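Local coordinates for protein cyclodipeptide synthetase (Mycobacterium tuberculosis, PDB 2X9Q) that probably catalyses the ATP-independent condensation of two tyrosines carried on tRNA into cyclo(L-tyrosyl-L-tyrosyl), an intermediate on the way to mycocyclosin, at residues 74-78 against 247-251; 113-119 against 165-171; 173-179 against 241-245; 179-183 against 231-235. All blocks are in the same frame, centred on the assembly; numbering follows the deposited sequence.

Contact 1 of 4, residues 74-78 against 247-251; sequences QIIHT and PSSLN
I76 lies over the start of the 249-251 strand: its CG2 comes 3.6 Å from S249 O, 4.1 Å from L250 N and 4.0 Å from S248 OG. Residues 74-78 are a regular turn of helix, with T78 N bonded to Q74 O at 3.1 Å and T78 OG1 to the same oxygen at 3.0 Å. Across from it, 247-251 passes from P247 into extended backbone, S248 at -157/167 and L250 at -107/120. The helix and strand axes approach to 7.6 Å and cross at -117°, and the closest CA pair is H77 with L250, 6.1 Å apart. I76 is m,t and points at the strand; L250, t,p, answers from it, its CB 4.4 Å from I76 CG2 and its CD2 3.7 Å from H77 CB. No direct hydrogen bond joins the segments. Water 1 bridges them instead, donating to I76 O at 2.7 Å and S248 OG at 3.0 Å. This is helix-on-sheet packing, as in an alpha/beta fold. S248 OG also bonds D81 and H77 NE2 bonds Q61, while strand 249-253 runs between 82-87 and 276-283 with helix 71-79 lying across it.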
loop_
_atom_site.group_PDB
_atom_site.type_symbol
_atom_site.label_atom_id
_atom_site.label_comp_id
_atom_site.label_asym_id
_atom_site.label_seq_id
_atom_site.Cartn_x
_atom_site.Cartn_y
_atom_site.Cartn_z
ATOM N N GLN A 74 2.533 -9.033 -13.531
ATOM C CA GLN A 74 3.131 -10.356 -13.388
ATOM C C GLN A 74 4.543 -10.420 -13.888
ATOM O O GLN A 74 5.352 -11.196 -13.349
ATOM C CB GLN A 74 2.286 -11.385 -14.084
ATOM C CG GLN A 74 2.862 -12.823 -13.991
ATOM C CD GLN A 74 2.157 -13.721 -14.890
ATOM O OE1 GLN A 74 2.684 -14.032 -15.971
ATOM N NE2 GLN A 74 0.910 -14.163 -14.499
ATOM N N ILE A 75 4.848 -9.674 -14.973
ATOM C CA ILE A 75 6.221 -9.532 -15.410
ATOM C C ILE A 75 7.078 -8.924 -14.303
ATOM O O ILE A 75 8.226 -9.374 -14.037
ATOM C CB ILE A 75 6.306 -8.679 -16.734
ATOM C CG1 ILE A 75 5.735 -9.530 -17.909
ATOM C CG2 ILE A 75 7.766 -8.322 -16.986
ATOM C CD1 ILE A 75 5.607 -8.772 -19.079
ATOM N N ILE A 76 6.565 -7.857 -13.658
ATOM C CA ILE A 76 7.352 -7.242 -12.562
ATOM C C ILE A 76 7.610 -8.188 -11.356
ATOM O O ILE A 76 8.712 -8.198 -10.757
ATOM C CB ILE A 76 6.611 -5.929 -12.160
ATOM C CG1 ILE A 76 6.831 -4.888 -13.298
ATOM C CG2 ILE A 76 7.135 -5.438 -10.842
ATOM C CD1 ILE A 76 5.785 -3.608 -13.282
ATOM N N HIS A 77 6.595 -8.963 -11.007
ATOM C CA HIS A 77 6.721 -9.969 -9.978
ATOM C C HIS A 77 7.859 -10.910 -10.351
ATOM O O HIS A 77 8.722 -11.183 -9.513
ATOM C CB HIS A 77 5.427 -10.797 -9.911
ATOM C CG HIS A 77 5.462 -11.929 -8.908
ATOM N ND1 HIS A 77 4.722 -13.072 -9.084
ATOM C CD2 HIS A 77 6.222 -12.139 -7.788
ATOM C CE1 HIS A 77 4.937 -13.902 -8.070
ATOM N NE2 HIS A 77 5.891 -13.392 -7.302
ATOM N N THR A 78 7.839 -11.431 -11.588
ATOM C CA THR A 78 8.927 -12.305 -12.097
ATOM C C THR A 78 10.305 -11.643 -12.143
ATOM O O THR A 78 11.308 -12.313 -11.948
ATOM C CB THR A 78 8.537 -12.835 -13.553
ATOM O OG1 THR A 78 7.295 -13.494 -13.408
ATOM C CG2 THR A 78 9.547 -13.857 -14.030
ATOM N N PRO A 247 14.910 -1.045 -9.639
ATOM C CA PRO A 247 14.565 -1.127 -11.075
ATOM C C PRO A 247 13.052 -1.264 -11.323
ATOM O O PRO A 247 12.515 -0.701 -12.303
ATOM C CB PRO A 247 15.306 -2.448 -11.552
ATOM C CG PRO A 247 16.555 -2.459 -10.615
ATOM C CD PRO A 247 16.023 -1.970 -9.263
ATOM N N SER A 248 12.374 -2.032 -10.457
ATOM C CA SER A 248 10.916 -2.204 -10.604
ATOM C C SER A 248 10.419 -2.595 -9.236
ATOM O O SER A 248 11.234 -2.935 -8.345
ATOM C CB SER A 248 10.592 -3.284 -11.597
ATOM O OG SER A 248 11.026 -4.565 -11.185
ATOM N N SER A 249 9.112 -2.559 -9.019
ATOM C CA SER A 249 8.687 -2.916 -7.669
ATOM C C SER A 249 7.266 -3.412 -7.724
ATOM O O SER A 249 6.446 -2.841 -8.487
ATOM C CB SER A 249 8.831 -1.698 -6.671
ATOM O OG SER A 249 8.265 -2.101 -5.376
ATOM N N LEU A 250 6.959 -4.432 -6.912
ATOM C CA LEU A 250 5.622 -4.945 -6.783
ATOM C C LEU A 250 5.033 -4.518 -5.429
ATOM O O LEU A 250 5.550 -4.916 -4.388
ATOM C CB LEU A 250 5.646 -6.507 -6.806
ATOM C CG LEU A 250 4.355 -7.215 -6.999
ATOM C CD1 LEU A 250 3.700 -6.901 -8.442
ATOM C CD2 LEU A 250 4.679 -8.677 -6.919
ATOM N N ASN A 251 3.929 -3.770 -5.458
ATOM C CA ASN A 251 3.326 -3.270 -4.223
ATOM C C ASN A 251 2.266 -4.273 -3.767
ATOM O O ASN A 251 1.295 -4.568 -4.507
ATOM C CB ASN A 251 2.789 -1.835 -4.460
ATOM C CG ASN A 251 2.453 -1.161 -3.112
ATOM O OD1 ASN A 251 1.887 -1.815 -2.247
ATOM N ND2 ASN A 251 2.751 0.104 -2.967
HETATM O O HOH W 1 10.268 -6.683 -9.154
#

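Contact 2 of 4, residues 113-119 against 165-171; sequences VDFVYTD and LCVRPMS
This is a parallel strand pair at one border of the sheet, 165-169 outermost, joined by a beta-alpha-beta crossover through helices 122-128 and 133-158. The axes lie 4.7 Å apart at -20°, in register from V113-L165 to Y117-P169. Backbone bonds run C166 N to V113 O (3.1 Å), F115 N to C166 O (2.9 Å), R168 N to F115 O (3.1 Å), Y117 N to R168 O (3.3 Å) and M170 N to Y117 O (2.9 Å). F115, Y117 (chi1 p) and V167 face helix 133-158; P169 CA sits 3.8 Å from the Y117 ring centroid, a CH-pi contact. On the other face V116 CG1 meets selenomethionine M170 CE at 3.6 Å, R168 NH2 makes a salt bridge to D114 OD1 at 2.6 Å, and water 2 links D114 OD1 with R168 NE. D119 OD1 accepts from S171 N (2.9 Å) and OD2 from S171 OG (2.6 Å), closing the C-terminal end. The helix-covered face is thus apolar and aromatic, the opposite one charged in its middle.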
loop_
_atom_site.group_PDB
_atom_site.type_symbol
_atom_site.label_atom_id
_atom_site.label_comp_id
_atom_site.label_asym_id
_atom_site.label_seq_id
_atom_site.Cartn_x
_atom_site.Cartn_y
_atom_site.Cartn_z
ATOM N N VAL A 113 13.295 -5.949 -0.037
ATOM C CA VAL A 113 11.901 -5.933 0.444
ATOM C C VAL A 113 11.764 -4.814 1.447
ATOM O O VAL A 113 12.599 -4.716 2.399
ATOM C CB VAL A 113 11.481 -7.229 1.126
ATOM C CG1 VAL A 113 10.026 -7.095 1.741
ATOM C CG2 VAL A 113 11.570 -8.416 0.185
ATOM N N ASP A 114 10.761 -3.955 1.284
ATOM C CA ASP A 114 10.532 -2.842 2.283
ATOM C C ASP A 114 9.121 -3.011 2.872
ATOM O O ASP A 114 8.124 -3.050 2.094
ATOM C CB ASP A 114 10.643 -1.468 1.659
ATOM C CG ASP A 114 12.078 -1.026 1.459
ATOM O OD1 ASP A 114 12.656 -0.464 2.408
ATOM O OD2 ASP A 114 12.662 -1.305 0.422
ATOM N N PHE A 115 9.030 -3.218 4.191
ATOM C CA PHE A 115 7.763 -3.210 4.865
ATOM C C PHE A 115 7.560 -1.720 5.066
ATOM O O PHE A 115 8.518 -1.040 5.456
ATOM C CB PHE A 115 7.891 -3.791 6.295
ATOM C CG PHE A 115 7.839 -5.250 6.381
ATOM C CD1 PHE A 115 6.641 -5.899 6.200
ATOM C CD2 PHE A 115 9.010 -5.995 6.650
ATOM C CE1 PHE A 115 6.534 -7.287 6.343
ATOM C CE2 PHE A 115 8.931 -7.395 6.757
ATOM C CZ PHE A 115 7.690 -8.033 6.622
ATOM N N VAL A 116 6.361 -1.201 4.792
ATOM C CA VAL A 116 6.078 0.223 5.041
ATOM C C VAL A 116 4.752 0.271 5.849
ATOM O O VAL A 116 3.748 -0.203 5.408
ATOM C CB VAL A 116 5.918 0.975 3.689
ATOM C CG1 VAL A 116 5.512 2.401 3.942
ATOM C CG2 VAL A 116 7.291 0.926 2.851
ATOM N N TYR A 117 4.785 0.792 7.072
ATOM C CA TYR A 117 3.564 0.849 7.859
ATOM C C TYR A 117 2.974 2.240 7.816
ATOM O O TYR A 117 3.681 3.273 7.813
ATOM C CB TYR A 117 3.749 0.331 9.315
ATOM C CG TYR A 117 4.746 1.137 10.115
ATOM C CD1 TYR A 117 6.091 0.837 10.035
ATOM C CD2 TYR A 117 4.346 2.252 10.920
ATOM C CE1 TYR A 117 7.036 1.557 10.739
ATOM C CE2 TYR A 117 5.326 3.009 11.645
ATOM C CZ TYR A 117 6.628 2.609 11.586
ATOM O OH TYR A 117 7.647 3.337 12.178
ATOM N N THR A 118 1.662 2.273 7.749
ATOM C CA THR A 118 0.994 3.559 7.586
ATOM C C THR A 118 0.921 4.273 8.970
ATOM O O THR A 118 0.412 3.713 9.898
ATOM C CB THR A 118 -0.352 3.406 6.874
ATOM O OG1 THR A 118 -0.083 2.943 5.547
ATOM C CG2 THR A 118 -1.063 4.839 6.703
ATOM N N ASP A 119 1.489 5.462 9.107
ATOM C CA ASP A 119 1.433 6.142 10.402
ATOM C C ASP A 119 0.866 7.572 10.238
ATOM O O ASP A 119 1.234 8.515 10.994
ATOM C CB ASP A 119 2.839 6.172 11.025
ATOM C CG ASP A 119 3.783 7.003 10.203
ATOM O OD1 ASP A 119 3.639 7.020 8.930
ATOM O OD2 ASP A 119 4.684 7.641 10.779
ATOM N N LEU A 165 16.161 -6.393 3.702
ATOM C CA LEU A 165 14.845 -6.196 4.270
ATOM C C LEU A 165 14.881 -5.051 5.266
ATOM O O LEU A 165 15.807 -5.008 6.128
ATOM C CB LEU A 165 14.457 -7.493 4.928
ATOM C CG LEU A 165 13.216 -7.409 5.745
ATOM C CD1 LEU A 165 12.007 -7.265 4.752
ATOM C CD2 LEU A 165 13.193 -8.719 6.428
ATOM N N CYS A 166 13.967 -4.066 5.081
ATOM C CA CYS A 166 13.947 -2.812 5.843
ATOM C C CYS A 166 12.487 -2.519 6.251
ATOM O O CYS A 166 11.551 -3.046 5.625
ATOM C CB CYS A 166 14.437 -1.679 4.952
ATOM S SG CYS A 166 16.272 -1.751 4.588
ATOM N N VAL A 167 12.277 -1.727 7.307
ATOM C CA VAL A 167 10.934 -1.289 7.699
ATOM C C VAL A 167 11.020 0.206 7.786
ATOM O O VAL A 167 12.039 0.748 8.202
ATOM C CB VAL A 167 10.435 -1.839 9.054
ATOM C CG1 VAL A 167 11.530 -1.841 10.175
ATOM C CG2 VAL A 167 9.104 -1.053 9.529
ATOM N N ARG A 168 9.974 0.910 7.369
ATOM C CA ARG A 168 9.962 2.324 7.727
ATOM C C ARG A 168 8.541 2.853 7.719
ATOM O O ARG A 168 7.697 2.250 7.106
ATOM C CB ARG A 168 10.809 3.148 6.797
ATOM C CG ARG A 168 10.181 3.394 5.471
ATOM C CD ARG A 168 11.272 3.955 4.478
ATOM N NE ARG A 168 12.018 2.843 3.886
ATOM C CZ ARG A 168 13.174 2.962 3.205
ATOM N NH1 ARG A 168 13.746 4.135 3.012
ATOM N NH2 ARG A 168 13.763 1.893 2.720
ATOM N N PRO A 169 8.316 3.980 8.406
ATOM C CA PRO A 169 6.963 4.522 8.392
ATOM C C PRO A 169 6.662 5.264 7.093
ATOM O O PRO A 169 7.556 5.888 6.493
ATOM C CB PRO A 169 6.971 5.517 9.573
ATOM C CG PRO A 169 8.432 6.001 9.667
ATOM C CD PRO A 169 9.297 4.862 9.103
HETATM N N MSE A 170 5.382 5.289 6.701
HETATM C CA MSE A 170 4.980 6.022 5.543
HETATM C C MSE A 170 5.385 7.523 5.629
HETATM O O MSE A 170 5.774 8.160 4.582
HETATM C CB MSE A 170 3.400 5.861 5.337
HETATM C CG MSE A 170 2.883 6.600 3.986
HETATM SE SE MSE A 170 3.697 5.631 2.431
HETATM C CE MSE A 170 2.631 4.013 2.575
ATOM N N SER A 171 5.323 8.122 6.822
ATOM C CA SER A 171 5.686 9.562 7.020
ATOM C C SER A 171 7.134 9.839 6.680
ATOM O O SER A 171 7.468 10.934 6.386
ATOM C CB SER A 171 5.516 10.039 8.523
ATOM O OG SER A 171 6.257 9.152 9.359
HETATM O O HOH W 2 11.300 0.431 4.645
#

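Contact 3 of 4, residues 173-179 against 241-245; sequences FQSNEAY and PAILG
I243, F173 and A178 bury the most surface here, where the N-capped start of helix 177-192 meets the C-terminal turn of helix 220-244. I243 (m,t) gives up the largest area. Its CG2 is 3.5 Å from F173 CD1, its CG1 lies 4.1 Å from A178 CB, and its CD1 reaches to 4.3 Å from Y179 CB, so one isoleucine fills the gap between the loop before the helix and the helix's first turn. F173, chi1 m, comes from that loop with its CB directed at the other segment; L244 CD2 approaches the edge of its ring, 3.7 Å from CE1. F173 also touches V116 and R168, which carries the packing on to the sheet. A178 is the point of closest backbone approach, its CA 5.3 Å from that of I243, and its small side chain suits this; A178 CB packs 3.9 Å from A242 CB. The 220-244 helix finishes at L244, and G245 leaves it at 63/46. N176 stands at the N-cap of the other helix, extended at -88/122, with N176 N bonded to F173 O at 2.8 Å. Its t rotamer serves both helix ends: OD1 caps by accepting from Y179 N at 3.0 Å, while N176 ND2 donates to I243 O at 2.9 Å.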
loop_
_atom_site.group_PDB
_atom_site.type_symbol
_atom_site.label_atom_id
_atom_site.label_comp_id
_atom_site.label_asym_id
_atom_site.label_seq_id
_atom_site.Cartn_x
_atom_site.Cartn_y
_atom_site.Cartn_z
ATOM N N PHE A 173 8.651 9.088 4.055
ATOM C CA PHE A 173 8.678 9.493 2.625
ATOM C C PHE A 173 8.302 10.946 2.392
ATOM O O PHE A 173 8.572 11.494 1.325
ATOM C CB PHE A 173 7.838 8.533 1.766
ATOM C CG PHE A 173 8.378 7.116 1.769
ATOM C CD1 PHE A 173 9.618 6.853 1.243
ATOM C CD2 PHE A 173 7.670 6.084 2.324
ATOM C CE1 PHE A 173 10.130 5.529 1.239
ATOM C CE2 PHE A 173 8.173 4.757 2.350
ATOM C CZ PHE A 173 9.359 4.470 1.793
ATOM N N GLN A 174 7.773 11.637 3.404
ATOM C CA GLN A 174 7.450 13.056 3.206
ATOM C C GLN A 174 8.688 13.906 2.967
ATOM O O GLN A 174 8.633 14.986 2.389
ATOM C CB GLN A 174 6.556 13.568 4.362
ATOM C CG GLN A 174 5.184 12.760 4.328
ATOM C CD GLN A 174 4.239 12.958 5.551
ATOM O OE1 GLN A 174 4.651 13.435 6.615
ATOM N NE2 GLN A 174 2.971 12.590 5.381
ATOM N N SER A 175 9.853 13.429 3.355
ATOM C CA SER A 175 11.008 14.210 2.975
ATOM C C SER A 175 11.679 13.711 1.662
ATOM O O SER A 175 12.762 14.194 1.285
ATOM C CB SER A 175 11.994 14.135 4.106
ATOM O OG SER A 175 12.570 12.868 4.097
ATOM N N ASN A 176 11.076 12.735 0.982
ATOM C CA ASN A 176 11.626 12.209 -0.258
ATOM C C ASN A 176 11.086 13.078 -1.425
ATOM O O ASN A 176 9.868 13.285 -1.557
ATOM C CB ASN A 176 11.217 10.728 -0.389
ATOM C CG ASN A 176 11.695 10.112 -1.689
ATOM O OD1 ASN A 176 11.099 10.355 -2.707
ATOM N ND2 ASN A 176 12.763 9.283 -1.647
ATOM N N GLU A 177 11.972 13.689 -2.215
ATOM C CA GLU A 177 11.498 14.557 -3.313
ATOM C C GLU A 177 10.596 13.840 -4.357
ATOM O O GLU A 177 9.586 14.396 -4.713
ATOM C CB GLU A 177 12.694 15.274 -4.032
ATOM C CG GLU A 177 12.233 16.450 -4.859
ATOM C CD GLU A 177 13.393 17.058 -5.749
ATOM O OE1 GLU A 177 14.310 16.309 -6.194
ATOM O OE2 GLU A 177 13.376 18.302 -6.007
ATOM N N ALA A 178 10.913 12.620 -4.820
ATOM C CA ALA A 178 10.017 11.948 -5.786
ATOM C C ALA A 178 8.587 11.729 -5.137
ATOM O O ALA A 178 7.571 11.943 -5.790
ATOM C CB ALA A 178 10.584 10.621 -6.230
ATOM N N TYR A 179 8.536 11.326 -3.864
ATOM C CA TYR A 179 7.261 11.080 -3.204
ATOM C C TYR A 179 6.502 12.396 -3.221
ATOM O O TYR A 179 5.294 12.447 -3.564
ATOM C CB TYR A 179 7.497 10.616 -1.729
ATOM C CG TYR A 179 6.227 10.559 -0.916
ATOM C CD1 TYR A 179 5.658 11.732 -0.340
ATOM C CD2 TYR A 179 5.606 9.342 -0.692
ATOM C CE1 TYR A 179 4.431 11.674 0.425
ATOM C CE2 TYR A 179 4.367 9.278 0.053
ATOM C CZ TYR A 179 3.812 10.445 0.608
ATOM O OH TYR A 179 2.629 10.334 1.304
ATOM N N PRO A 241 9.780 2.669 -7.781
ATOM C CA PRO A 241 11.155 2.811 -8.377
ATOM C C PRO A 241 11.755 4.215 -8.269
ATOM O O PRO A 241 12.951 4.348 -7.928
ATOM C CB PRO A 241 10.907 2.444 -9.875
ATOM C CG PRO A 241 9.943 1.306 -9.675
ATOM C CD PRO A 241 8.876 1.991 -8.717
ATOM N N ALA A 242 11.001 5.273 -8.544
ATOM C CA ALA A 242 11.456 6.656 -8.316
ATOM C C ALA A 242 11.761 6.966 -6.861
ATOM O O ALA A 242 12.749 7.612 -6.570
ATOM C CB ALA A 242 10.464 7.704 -8.834
ATOM N N ILE A 243 10.949 6.473 -5.941
ATOM C CA ILE A 243 11.089 6.903 -4.550
ATOM C C ILE A 243 12.266 6.141 -3.885
ATOM O O ILE A 243 13.012 6.736 -3.109
ATOM C CB ILE A 243 9.769 6.560 -3.840
ATOM C CG1 ILE A 243 8.646 7.478 -4.434
ATOM C CG2 ILE A 243 9.932 6.621 -2.279
ATOM C CD1 ILE A 243 7.191 7.004 -4.003
ATOM N N LEU A 244 12.381 4.849 -4.167
ATOM C CA LEU A 244 13.373 3.979 -3.510
ATOM C C LEU A 244 14.605 3.686 -4.384
ATOM O O LEU A 244 15.522 3.050 -3.921
ATOM C CB LEU A 244 12.729 2.669 -3.064
ATOM C CG LEU A 244 11.717 2.835 -1.908
ATOM C CD1 LEU A 244 11.122 1.487 -1.550
ATOM C CD2 LEU A 244 12.436 3.459 -0.697
ATOM N N GLY A 245 14.602 4.118 -5.650
ATOM C CA GLY A 245 15.707 3.865 -6.593
ATOM C C GLY A 245 15.929 2.393 -6.879
ATOM O O GLY A 245 17.087 1.962 -6.828
HETATM O O HOH W 3 14.216 9.259 -4.715
#

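Contact 4 of 4, residues 179-183 against 231-235; sequences YRELH and CAEAP
Two helices, 179-183 from the first turns of 177-192 and 231-235 from within 220-244, cross at 126° with their axes 8.9 Å apart at closest approach, and the CA atoms of L182 and P235 are 5.5 Å from each other. H183 N bonds Y179 O at 2.8 Å, whereas the second helix is kinked at P235, whose nitrogen has no hydrogen to give C231 O; A234 N makes just a weak 3.4 Å bond to that carbonyl. P235 has the most surface covered by the other helix. Its CG stands over the face of the Y179 ring, 3.9 Å from the centroid in a CH-pi contact, and its CB is 3.7 Å from L182 CB and 3.6 Å from Y179 CD2. Y179, chi1 t, lays its ring along the partner helix so that OH donates to A232 O at 2.6 Å. C231, A232 and E233 belong by similarity to the substrate-binding site. E233, which may be critical for catalysis, points away from this interface and bonds T118 OG1, while C231 and A232 take part in it. H183, also t, brings CD2 to 3.2 Å from C231 O, the carbonyl that P235 cannot bond.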
loop_
_atom_site.group_PDB
_atom_site.type_symbol
_atom_site.label_atom_id
_atom_site.label_comp_id
_atom_site.label_asym_id
_atom_site.label_seq_id
_atom_site.Cartn_x
_atom_site.Cartn_y
_atom_site.Cartn_z
ATOM N N TYR A 179 8.536 11.326 -3.864
ATOM C CA TYR A 179 7.261 11.080 -3.204
ATOM C C TYR A 179 6.502 12.396 -3.221
ATOM O O TYR A 179 5.294 12.447 -3.564
ATOM C CB TYR A 179 7.497 10.616 -1.729
ATOM C CG TYR A 179 6.227 10.559 -0.916
ATOM C CD1 TYR A 179 5.658 11.732 -0.340
ATOM C CD2 TYR A 179 5.606 9.342 -0.692
ATOM C CE1 TYR A 179 4.431 11.674 0.425
ATOM C CE2 TYR A 179 4.367 9.278 0.053
ATOM C CZ TYR A 179 3.812 10.445 0.608
ATOM O OH TYR A 179 2.629 10.334 1.304
ATOM N N ARG A 180 7.180 13.467 -2.790
ATOM C CA ARG A 180 6.522 14.753 -2.724
ATOM C C ARG A 180 5.976 15.242 -4.106
ATOM O O ARG A 180 4.898 15.823 -4.174
ATOM C CB ARG A 180 7.502 15.811 -2.217
ATOM C CG ARG A 180 7.832 15.826 -0.767
ATOM C CD ARG A 180 8.876 17.043 -0.651
ATOM N NE ARG A 180 9.230 17.359 0.721
ATOM C CZ ARG A 180 9.014 18.542 1.333
ATOM N NH1 ARG A 180 8.444 19.578 0.692
ATOM N NH2 ARG A 180 9.383 18.697 2.606
ATOM N N GLU A 181 6.723 15.004 -5.185
ATOM C CA GLU A 181 6.261 15.334 -6.525
ATOM C C GLU A 181 5.068 14.473 -6.944
ATOM O O GLU A 181 4.104 14.993 -7.446
ATOM C CB GLU A 181 7.428 15.223 -7.549
ATOM C CG GLU A 181 8.388 16.447 -7.392
ATOM C CD GLU A 181 9.673 16.410 -8.272
ATOM O OE1 GLU A 181 9.689 15.633 -9.234
ATOM O OE2 GLU A 181 10.670 17.141 -7.961
ATOM N N LEU A 182 5.120 13.189 -6.681
ATOM C CA LEU A 182 3.979 12.317 -6.965
ATOM C C LEU A 182 2.734 12.767 -6.182
ATOM O O LEU A 182 1.655 12.857 -6.758
ATOM C CB LEU A 182 4.316 10.844 -6.655
ATOM C CG LEU A 182 5.328 10.260 -7.660
ATOM C CD1 LEU A 182 6.111 9.028 -6.987
ATOM C CD2 LEU A 182 4.617 9.943 -9.070
ATOM N N HIS A 183 2.895 13.051 -4.897
ATOM C CA HIS A 183 1.751 13.442 -4.017
ATOM C C HIS A 183 1.124 14.761 -4.517
ATOM O O HIS A 183 -0.134 14.827 -4.686
ATOM C CB HIS A 183 2.145 13.552 -2.535
ATOM C CG HIS A 183 0.984 13.642 -1.595
ATOM N ND1 HIS A 183 0.557 14.830 -1.018
ATOM C CD2 HIS A 183 0.121 12.687 -1.173
ATOM C CE1 HIS A 183 -0.485 14.579 -0.241
ATOM N NE2 HIS A 183 -0.749 13.277 -0.307
ATOM N N CYS A 231 -4.491 8.894 -0.713
ATOM C CA CYS A 231 -3.554 9.807 -1.360
ATOM C C CYS A 231 -2.111 9.771 -0.768
ATOM O O CYS A 231 -1.148 9.818 -1.534
ATOM C CB CYS A 231 -4.092 11.242 -1.416
ATOM S SG CYS A 231 -5.489 11.354 -2.591
ATOM N N ALA A 232 -1.979 9.648 0.566
ATOM C CA ALA A 232 -0.710 9.492 1.200
ATOM C C ALA A 232 0.061 8.178 0.872
ATOM O O ALA A 232 1.292 8.204 0.821
ATOM C CB ALA A 232 -0.843 9.629 2.731
ATOM N N GLU A 233 -0.622 7.058 0.703
ATOM C CA GLU A 233 0.001 5.797 0.245
ATOM C C GLU A 233 0.240 5.792 -1.263
ATOM O O GLU A 233 1.076 5.017 -1.753
ATOM C CB GLU A 233 -0.954 4.617 0.480
ATOM C CG GLU A 233 -1.111 4.419 1.969
ATOM C CD GLU A 233 -2.026 3.242 2.333
ATOM O OE1 GLU A 233 -2.678 2.676 1.386
ATOM O OE2 GLU A 233 -2.061 2.938 3.560
ATOM N N ALA A 234 -0.577 6.538 -2.004
ATOM C CA ALA A 234 -0.576 6.431 -3.499
ATOM C C ALA A 234 0.833 6.543 -4.192
ATOM O O ALA A 234 1.071 5.844 -5.155
ATOM C CB ALA A 234 -1.489 7.518 -4.109
ATOM N N PRO A 235 1.740 7.444 -3.750
ATOM C CA PRO A 235 3.023 7.539 -4.477
ATOM C C PRO A 235 3.775 6.201 -4.543
ATOM O O PRO A 235 4.430 5.950 -5.531
ATOM C CB PRO A 235 3.801 8.590 -3.708
ATOM C CG PRO A 235 2.660 9.505 -3.144
ATOM C CD PRO A 235 1.601 8.534 -2.736
#

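Overall arrangement
From the N terminus, helix 71-79 opens the longest loop, which closes only when strand 249-253 returns beneath it in contact 1; the other three contacts all fall within that span. Contact 2 comes first, closing the crossover from 113-119 to 165-171 at the border of the sheet. Contacts 3 and 4 follow in series after it. The 173-179 segment waits for 241-245, and inside that span 179-183 meets 231-235, the two contacts sharing Y179 and the same helix pair. R168 packs on F173, and T118 bonds E233, joining the sheet border to those helices. P241 touches S248, linking contact 3 back to contact 1 where helix 220-244 leads into strand 249-253.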